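Long-range contacts in lectin-like protein (Entamoeba histolytica HM-1:IMSS-A, PDB 5ZBT), which is of unknown function but may bind D-mannose, as related lectins do, and forms the legume lectin-like part of a longer ERGIC-53-like membrane protein: residues 56-61 and 222-227; 84-89 and 167-172; 178-183 and 200-205. All blocks are in the same frame, centred on the assembly; numbering follows the deposited sequence.

Interaction 1: 56-61 and 222-227; sequences VQITPN and YRVQSL
Val56 and Val224 form an antiparallel hydrogen-bonded pair: Val56 N reaches Val224 O at 2.8 Å, and Val224 N returns to Val56 O at 2.8 Å. Two residues further, Tyr222 O accepts two neighbouring amides, Ile58 N at 2.8 Å and Thr59 N at 3.1 Å, because the chain kinks at Ile58. The tight part lies on the buried side of Val56, Val224 and Tyr222. Here Ile58 leans across Val224, its CG1 4.1 Å from Val224 CG2, the branch that lies beside the valine's own N. Thr59 turns OG1 back between its own N and carbonyl carbon (chi1 57°), where it accepts Tyr222 N at 3.1 Å and lies in plane at the edge of the Tyr222 ring. That hydroxyl is also bonded to Asn214, while Tyr222 OH runs off to Gly95 O. The reverse face is looser. Gln57 and Arg223 make a non-hydrogen-bonded pair there, with Arg223 CB 4.1 Å from Gln57 CA, and both polar ends lead elsewhere: Gln57 NE2 to Pro48 O, and the partly exposed Arg223 to Asn87 and, by a cation-pi contact, Tyr55. Two successive N-H groups on one carbonyl, with Ile58 at phi/psi -90°/-53°, is the pattern of a classic beta bulge, set here in a sheet of the legume lectin-like beta sandwich.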
# COMPACT_ATOMS: atom_id res chain seq x y z
N VAL A 56 7.10 -9.79 5.40
CA VAL A 56 5.71 -10.22 5.53
C VAL A 56 5.22 -10.60 4.13
O VAL A 56 5.23 -9.77 3.21
CB VAL A 56 4.83 -9.13 6.15
CG1 VAL A 56 3.38 -9.62 6.32
CG2 VAL A 56 5.42 -8.66 7.49
N GLN A 57 4.83 -11.86 3.96
CA GLN A 57 4.23 -12.30 2.71
C GLN A 57 2.80 -11.82 2.67
O GLN A 57 2.03 -12.08 3.60
CB GLN A 57 4.28 -13.82 2.57
CG GLN A 57 3.51 -14.36 1.37
CD GLN A 57 3.36 -15.89 1.41
OE1 GLN A 57 4.33 -16.62 1.17
NE2 GLN A 57 2.16 -16.37 1.74
N ILE A 58 2.44 -11.09 1.62
CA ILE A 58 1.05 -10.72 1.38
C ILE A 58 0.35 -11.77 0.53
O ILE A 58 -0.70 -12.29 0.93
CB ILE A 58 0.98 -9.31 0.75
CG1 ILE A 58 1.89 -8.34 1.51
CG2 ILE A 58 -0.46 -8.73 0.78
CD1 ILE A 58 1.40 -8.11 2.94
N THR A 59 0.91 -12.13 -0.64
CA THR A 59 0.46 -13.28 -1.42
C THR A 59 1.62 -14.22 -1.72
O THR A 59 2.73 -13.76 -2.03
CB THR A 59 -0.18 -12.89 -2.77
OG1 THR A 59 0.75 -12.11 -3.56
CG2 THR A 59 -1.49 -12.14 -2.60
N PRO A 60 1.39 -15.53 -1.68
CA PRO A 60 2.33 -16.48 -2.28
C PRO A 60 2.02 -16.63 -3.76
O PRO A 60 1.04 -16.07 -4.27
CB PRO A 60 2.05 -17.77 -1.51
CG PRO A 60 0.58 -17.71 -1.29
CD PRO A 60 0.25 -16.22 -1.05
N ASN A 61 2.86 -17.42 -4.46
CA ASN A 61 2.56 -17.81 -5.84
C ASN A 61 1.16 -18.42 -5.94
O ASN A 61 0.68 -19.09 -5.01
CB ASN A 61 3.59 -18.82 -6.35
CG ASN A 61 4.95 -18.19 -6.61
OD1 ASN A 61 5.05 -17.02 -7.00
ND2 ASN A 61 6.00 -18.97 -6.41
N TYR A 222 3.74 -11.24 -3.72
CA TYR A 222 3.84 -9.90 -3.14
C TYR A 222 4.24 -10.01 -1.68
O TYR A 222 3.66 -10.80 -0.93
CB TYR A 222 2.52 -9.13 -3.28
CG TYR A 222 2.31 -8.62 -4.69
CD1 TYR A 222 2.97 -7.48 -5.14
CD2 TYR A 222 1.47 -9.28 -5.57
CE1 TYR A 222 2.80 -7.02 -6.45
CE2 TYR A 222 1.27 -8.83 -6.87
CZ TYR A 222 1.94 -7.71 -7.30
OH TYR A 222 1.75 -7.28 -8.57
N ARG A 223 5.28 -9.28 -1.30
CA ARG A 223 5.79 -9.36 0.06
C ARG A 223 6.34 -7.99 0.43
O ARG A 223 6.69 -7.18 -0.44
CB ARG A 223 6.84 -10.48 0.20
CG ARG A 223 6.49 -11.67 -0.71
CD ARG A 223 7.52 -12.67 -0.94
NE ARG A 223 8.79 -12.09 -1.32
CZ ARG A 223 9.93 -12.75 -1.15
NH1 ARG A 223 9.87 -13.97 -0.64
NH2 ARG A 223 11.09 -12.20 -1.48
N VAL A 224 6.39 -7.73 1.73
CA VAL A 224 6.73 -6.41 2.26
C VAL A 224 7.87 -6.57 3.26
O VAL A 224 7.76 -7.37 4.20
CB VAL A 224 5.50 -5.74 2.89
CG1 VAL A 224 5.89 -4.60 3.78
CG2 VAL A 224 4.56 -5.27 1.80
N GLN A 225 8.96 -5.83 3.05
CA GLN A 225 10.10 -5.92 3.94
C GLN A 225 9.89 -5.16 5.24
O GLN A 225 10.30 -5.62 6.31
CB GLN A 225 11.35 -5.39 3.25
CG GLN A 225 11.91 -6.32 2.23
CD GLN A 225 13.36 -6.63 2.51
OE1 GLN A 225 14.24 -5.82 2.20
NE2 GLN A 225 13.62 -7.80 3.09
N SER A 226 9.30 -3.97 5.16
CA SER A 226 9.16 -3.12 6.34
C SER A 226 8.19 -1.99 6.04
O SER A 226 7.94 -1.65 4.88
CB SER A 226 10.50 -2.52 6.78
OG SER A 226 11.04 -1.75 5.73
N LEU A 227 7.65 -1.42 7.11
CA LEU A 227 6.80 -0.25 7.03
C LEU A 227 7.23 0.68 8.16
O LEU A 227 7.23 0.29 9.33
CB LEU A 227 5.33 -0.64 7.15
CG LEU A 227 4.33 0.52 7.22
CD1 LEU A 227 4.30 1.34 5.91
CD2 LEU A 227 2.96 -0.05 7.52

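Interaction 2: 84-89 and 167-172; sequences LKLNII and DGAVLR
Ala169 O is gripped by Leu86 N at 2.7 Å, a nearly straight bond (169° at the hydrogen) with the donor almost in line with the carbonyl; Lys85 CA adds a CA-H...O contact to the same oxygen at 3.4 Å. This anchors the place where the irregular lead-in 167-169 becomes strand 170-176. Just before it, Gly168 brings its CA to 3.1 Å from Leu86 O; the lack of a side chain lets the backbone, at a positive phi of 95°, pass this close to strand 80-90. Further along, the antiparallel pairing is regular: Leu84 N bonds Leu171 O at 3.0 Å, and Leu171 N bonds Leu84 O at 2.9 Å with the donor tilted out of the carbonyl plane. The two leucines of this pair lie on the buried face, CB to CB 4.4 Å apart. Leu86 adds its CD2 beside the Ala169 methyl. On the other face Lys85 swings CG anti to its N (chi1 -170°) and stays extended to the amino group. Its CG packs on Val170 CG2 at 3.9 Å; further out the chain passes the carbonyls of Gly168 and Asp167, with CE 3.1 Å from Asp167 O. The ammonium itself makes no well-angled bond to that carbonyl, and Glu32 is a long, weak ion partner. Strand 220-231 flanks 84-89, with Val224 against Leu84, while strand 181-188 borders 170-172 on its far side. Met98 and Val100 of strand 97-103, in the facing sheet, meet the buried leucines.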
# COMPACT_ATOMS: atom_id res chain seq x y z
N LEU A 84 7.00 2.16 2.71
CA LEU A 84 6.69 0.75 2.58
C LEU A 84 7.73 0.13 1.65
O LEU A 84 7.74 0.39 0.45
CB LEU A 84 5.28 0.55 2.03
CG LEU A 84 4.83 -0.91 2.00
CD1 LEU A 84 4.55 -1.39 3.42
CD2 LEU A 84 3.61 -1.05 1.16
N LYS A 85 8.61 -0.69 2.21
CA LYS A 85 9.67 -1.30 1.43
C LYS A 85 9.18 -2.64 0.85
O LYS A 85 8.71 -3.51 1.58
CB LYS A 85 10.91 -1.49 2.28
CG LYS A 85 12.14 -1.90 1.50
CD LYS A 85 13.40 -1.82 2.35
CE LYS A 85 14.55 -2.47 1.62
NZ LYS A 85 15.86 -2.09 2.21
N LEU A 86 9.33 -2.78 -0.46
CA LEU A 86 8.76 -3.87 -1.25
C LEU A 86 9.76 -5.00 -1.46
O LEU A 86 10.96 -4.77 -1.63
CB LEU A 86 8.32 -3.35 -2.62
CG LEU A 86 6.95 -2.72 -2.84
CD1 LEU A 86 6.51 -1.92 -1.65
CD2 LEU A 86 7.03 -1.84 -4.06
N ASN A 87 9.24 -6.23 -1.49
CA ASN A 87 10.00 -7.43 -1.87
C ASN A 87 9.07 -8.29 -2.73
O ASN A 87 8.34 -9.14 -2.20
CB ASN A 87 10.49 -8.17 -0.63
CG ASN A 87 11.44 -9.32 -0.95
OD1 ASN A 87 11.74 -9.60 -2.11
ND2 ASN A 87 11.91 -10.00 0.09
N ILE A 88 9.06 -8.04 -4.04
CA ILE A 88 8.11 -8.66 -4.96
C ILE A 88 8.86 -9.64 -5.86
O ILE A 88 9.86 -9.28 -6.47
CB ILE A 88 7.35 -7.61 -5.79
CG1 ILE A 88 6.55 -6.66 -4.89
CG2 ILE A 88 6.38 -8.26 -6.77
CD1 ILE A 88 6.06 -5.43 -5.63
N ILE A 89 8.37 -10.88 -5.94
CA ILE A 89 9.01 -11.94 -6.71
C ILE A 89 8.13 -12.29 -7.90
O ILE A 89 6.94 -12.58 -7.73
CB ILE A 89 9.28 -13.19 -5.85
CG1 ILE A 89 10.16 -12.85 -4.65
CG2 ILE A 89 9.96 -14.26 -6.69
CD1 ILE A 89 11.38 -12.04 -5.03
N ASP A 167 17.25 -4.52 -4.15
CA ASP A 167 17.28 -4.09 -2.76
C ASP A 167 15.91 -3.76 -2.19
O ASP A 167 15.81 -3.48 -0.99
CB ASP A 167 18.18 -2.87 -2.61
CG ASP A 167 19.54 -3.11 -3.14
OD1 ASP A 167 20.22 -4.03 -2.64
OD2 ASP A 167 19.93 -2.38 -4.08
N GLY A 168 14.86 -3.75 -3.01
CA GLY A 168 13.55 -3.41 -2.50
C GLY A 168 13.19 -1.95 -2.68
O GLY A 168 13.70 -1.08 -1.96
N ALA A 169 12.31 -1.68 -3.64
CA ALA A 169 11.78 -0.34 -3.81
C ALA A 169 10.99 0.07 -2.57
O ALA A 169 10.49 -0.77 -1.81
CB ALA A 169 10.89 -0.28 -5.06
N VAL A 170 10.90 1.38 -2.36
CA VAL A 170 10.24 1.96 -1.20
C VAL A 170 9.16 2.90 -1.72
O VAL A 170 9.46 3.90 -2.39
CB VAL A 170 11.23 2.70 -0.30
CG1 VAL A 170 10.52 3.27 0.92
CG2 VAL A 170 12.35 1.75 0.10
N LEU A 171 7.90 2.57 -1.44
CA LEU A 171 6.79 3.46 -1.74
C LEU A 171 6.69 4.51 -0.64
O LEU A 171 6.64 4.18 0.55
CB LEU A 171 5.48 2.66 -1.84
CG LEU A 171 4.18 3.46 -1.87
CD1 LEU A 171 4.04 4.23 -3.18
CD2 LEU A 171 2.96 2.54 -1.63
N ARG A 172 6.69 5.79 -1.03
CA ARG A 172 6.72 6.89 -0.07
C ARG A 172 5.41 7.66 -0.13
O ARG A 172 5.05 8.21 -1.18
CB ARG A 172 7.92 7.81 -0.31
CG ARG A 172 8.12 8.88 0.77
CD ARG A 172 9.25 9.88 0.46
NE ARG A 172 10.38 9.27 -0.23
CZ ARG A 172 11.28 8.48 0.34
NH1 ARG A 172 11.22 8.21 1.64
NH2 ARG A 172 12.24 7.93 -0.40

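Interaction 3: 178-183 and 200-205; sequences NEKKLI and DIDIPP
Asp200 opens the contact over Lys180, its CA 4.8 Å from that of Lys180. Its amide N lies 2.9 Å from Lys180 O but is too badly angled to bond. Its CB points away, yet OD1 comes to 4.2 Å from Lys180 CD, without touching the amino group. Both residues have left-handed backbone angles; in Lys180 (phi 52°) these belong to a G1 beta bulge that closes the turn between strands 170-176 and 181-188. Ile201 makes the true bond: its N donates to Lys180 O at 2.9 Å and 167°, approaching tilted from the carbonyl plane. The Ile201 side chain crosses Leu182, touching it with both branches. CG2 sits 3.7 Å from Leu182 CB, whereas CG1, anti to the backbone N, carries CD1 to within 4.2 Å of Leu182 CD2. Ile201 O is held by the hydroxyl of Tyr175, and the side chain also meets Ile122 of the other sheet. Asp202 then turns back to the surface, where its carboxylate faces the end of Lys180. The lysine chain runs over Ile201 O, with CB 3.5 Å from that oxygen. Its NZ and Asp202 OD2 form a salt bridge, but the two atoms are modelled too close together and their placement is doubtful. Ile203 completes the walk by putting CD1 4.1 Å from Leu182 CD1, the two side chains crossing at about a right angle. Apolar branches of Leu182, Ile201 and Ile203 thus pack inward beside the one backbone bond between the segments, while the opposite charges of Lys180 and Asp202 meet on the exposed side, probably an electrostatic supplement of uncertain geometry.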
# COMPACT_ATOMS: atom_id res chain seq x y z
N ASN A 178 -1.57 20.75 7.36
CA ASN A 178 -1.96 22.15 7.16
C ASN A 178 -2.15 22.47 5.68
O ASN A 178 -3.10 23.17 5.31
CB ASN A 178 -0.92 23.08 7.79
CG ASN A 178 -1.04 23.14 9.30
OD1 ASN A 178 -1.91 22.49 9.90
ND2 ASN A 178 -0.19 23.94 9.92
N GLU A 179 -1.26 21.98 4.82
CA GLU A 179 -1.38 22.28 3.40
C GLU A 179 -2.41 21.42 2.70
O GLU A 179 -2.72 21.70 1.54
CB GLU A 179 -0.03 22.10 2.72
CG GLU A 179 1.10 22.81 3.44
CD GLU A 179 2.28 23.07 2.52
OE1 GLU A 179 3.42 23.12 3.04
OE2 GLU A 179 2.07 23.20 1.29
N LYS A 180 -2.92 20.38 3.36
CA LYS A 180 -3.84 19.43 2.73
C LYS A 180 -3.25 18.90 1.43
O LYS A 180 -3.92 18.82 0.39
CB LYS A 180 -5.22 20.06 2.51
CG LYS A 180 -5.92 20.42 3.82
CD LYS A 180 -7.41 20.64 3.63
CE LYS A 180 -8.08 21.02 4.94
NZ LYS A 180 -8.13 19.87 5.88
N LYS A 181 -1.98 18.51 1.49
CA LYS A 181 -1.22 18.09 0.33
C LYS A 181 -0.73 16.66 0.55
O LYS A 181 -0.06 16.37 1.55
CB LYS A 181 -0.04 19.02 0.08
CG LYS A 181 0.41 19.04 -1.35
CD LYS A 181 1.88 19.31 -1.43
CE LYS A 181 2.20 20.71 -1.88
NZ LYS A 181 3.65 20.77 -2.32
N LEU A 182 -1.07 15.78 -0.39
CA LEU A 182 -0.59 14.41 -0.39
C LEU A 182 0.44 14.26 -1.51
O LEU A 182 0.22 14.72 -2.63
CB LEU A 182 -1.74 13.43 -0.58
CG LEU A 182 -1.35 11.96 -0.68
CD1 LEU A 182 -1.09 11.43 0.71
CD2 LEU A 182 -2.44 11.17 -1.36
N ILE A 183 1.57 13.63 -1.19
CA ILE A 183 2.65 13.43 -2.15
C ILE A 183 3.02 11.95 -2.13
O ILE A 183 3.25 11.38 -1.06
CB ILE A 183 3.87 14.31 -1.82
CG1 ILE A 183 3.46 15.78 -1.78
CG2 ILE A 183 4.98 14.11 -2.84
CD1 ILE A 183 4.60 16.74 -1.56
N ASP A 200 -5.22 20.09 -1.81
CA ASP A 200 -6.55 20.23 -1.21
C ASP A 200 -7.26 18.88 -1.04
O ASP A 200 -8.44 18.71 -1.37
CB ASP A 200 -7.40 21.22 -2.02
CG ASP A 200 -8.65 21.65 -1.28
OD1 ASP A 200 -8.53 22.12 -0.12
OD2 ASP A 200 -9.76 21.50 -1.85
N ILE A 201 -6.54 17.91 -0.49
CA ILE A 201 -7.08 16.58 -0.22
C ILE A 201 -7.06 16.37 1.28
O ILE A 201 -6.06 16.68 1.95
CB ILE A 201 -6.29 15.48 -0.96
CG1 ILE A 201 -6.83 14.10 -0.62
CG2 ILE A 201 -4.80 15.57 -0.67
CD1 ILE A 201 -6.16 13.01 -1.47
N ASP A 202 -8.18 15.91 1.82
CA ASP A 202 -8.37 15.73 3.25
C ASP A 202 -8.16 14.28 3.61
O ASP A 202 -8.58 13.38 2.88
CB ASP A 202 -9.77 16.17 3.64
CG ASP A 202 -9.77 17.50 4.36
OD1 ASP A 202 -10.88 18.02 4.59
OD2 ASP A 202 -8.68 18.00 4.71
N ILE A 203 -7.50 14.05 4.75
CA ILE A 203 -7.36 12.70 5.29
C ILE A 203 -7.86 12.70 6.73
O ILE A 203 -7.13 13.09 7.65
CB ILE A 203 -5.90 12.20 5.22
CG1 ILE A 203 -5.39 12.28 3.78
CG2 ILE A 203 -5.81 10.78 5.73
CD1 ILE A 203 -3.97 11.82 3.61
N PRO A 204 -9.09 12.25 6.97
CA PRO A 204 -9.58 12.11 8.34
C PRO A 204 -8.86 10.96 9.05
O PRO A 204 -8.10 10.23 8.41
CB PRO A 204 -11.08 11.79 8.15
CG PRO A 204 -11.37 12.05 6.70
CD PRO A 204 -10.08 11.82 5.98
N PRO A 205 -9.08 10.77 10.35
CA PRO A 205 -8.53 9.58 11.02
C PRO A 205 -8.78 8.31 10.21
O PRO A 205 -9.83 8.14 9.59
CB PRO A 205 -9.27 9.55 12.36
CG PRO A 205 -9.61 11.01 12.63
CD PRO A 205 -9.80 11.67 11.29

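All three contacts reach the same seven-stranded antiparallel sheet. Interactions 1 and 2 adjoin, their centres 9 Å apart, because strands 220-231 and 80-90 are neighbours: Gln225 N meets Lys85 O at 2.8 Å, Arg223 NH2 meets Asn87 OD1 at 2.7 Å, and Val224 CG1 packs on Leu84 CD1. Interaction 3 has its centre about 24 Å from that of interaction 2, though their nearest atoms are about 4 Å apart; from interaction 1 it lies across the chain's centre, nearest atoms about 12 Å away. Its loop 200-205 leads to strand 207-213 of the other sheet. The strand order 56-59, 220-231, 80-90, 170-176, 181-188 places the three contacts in turn.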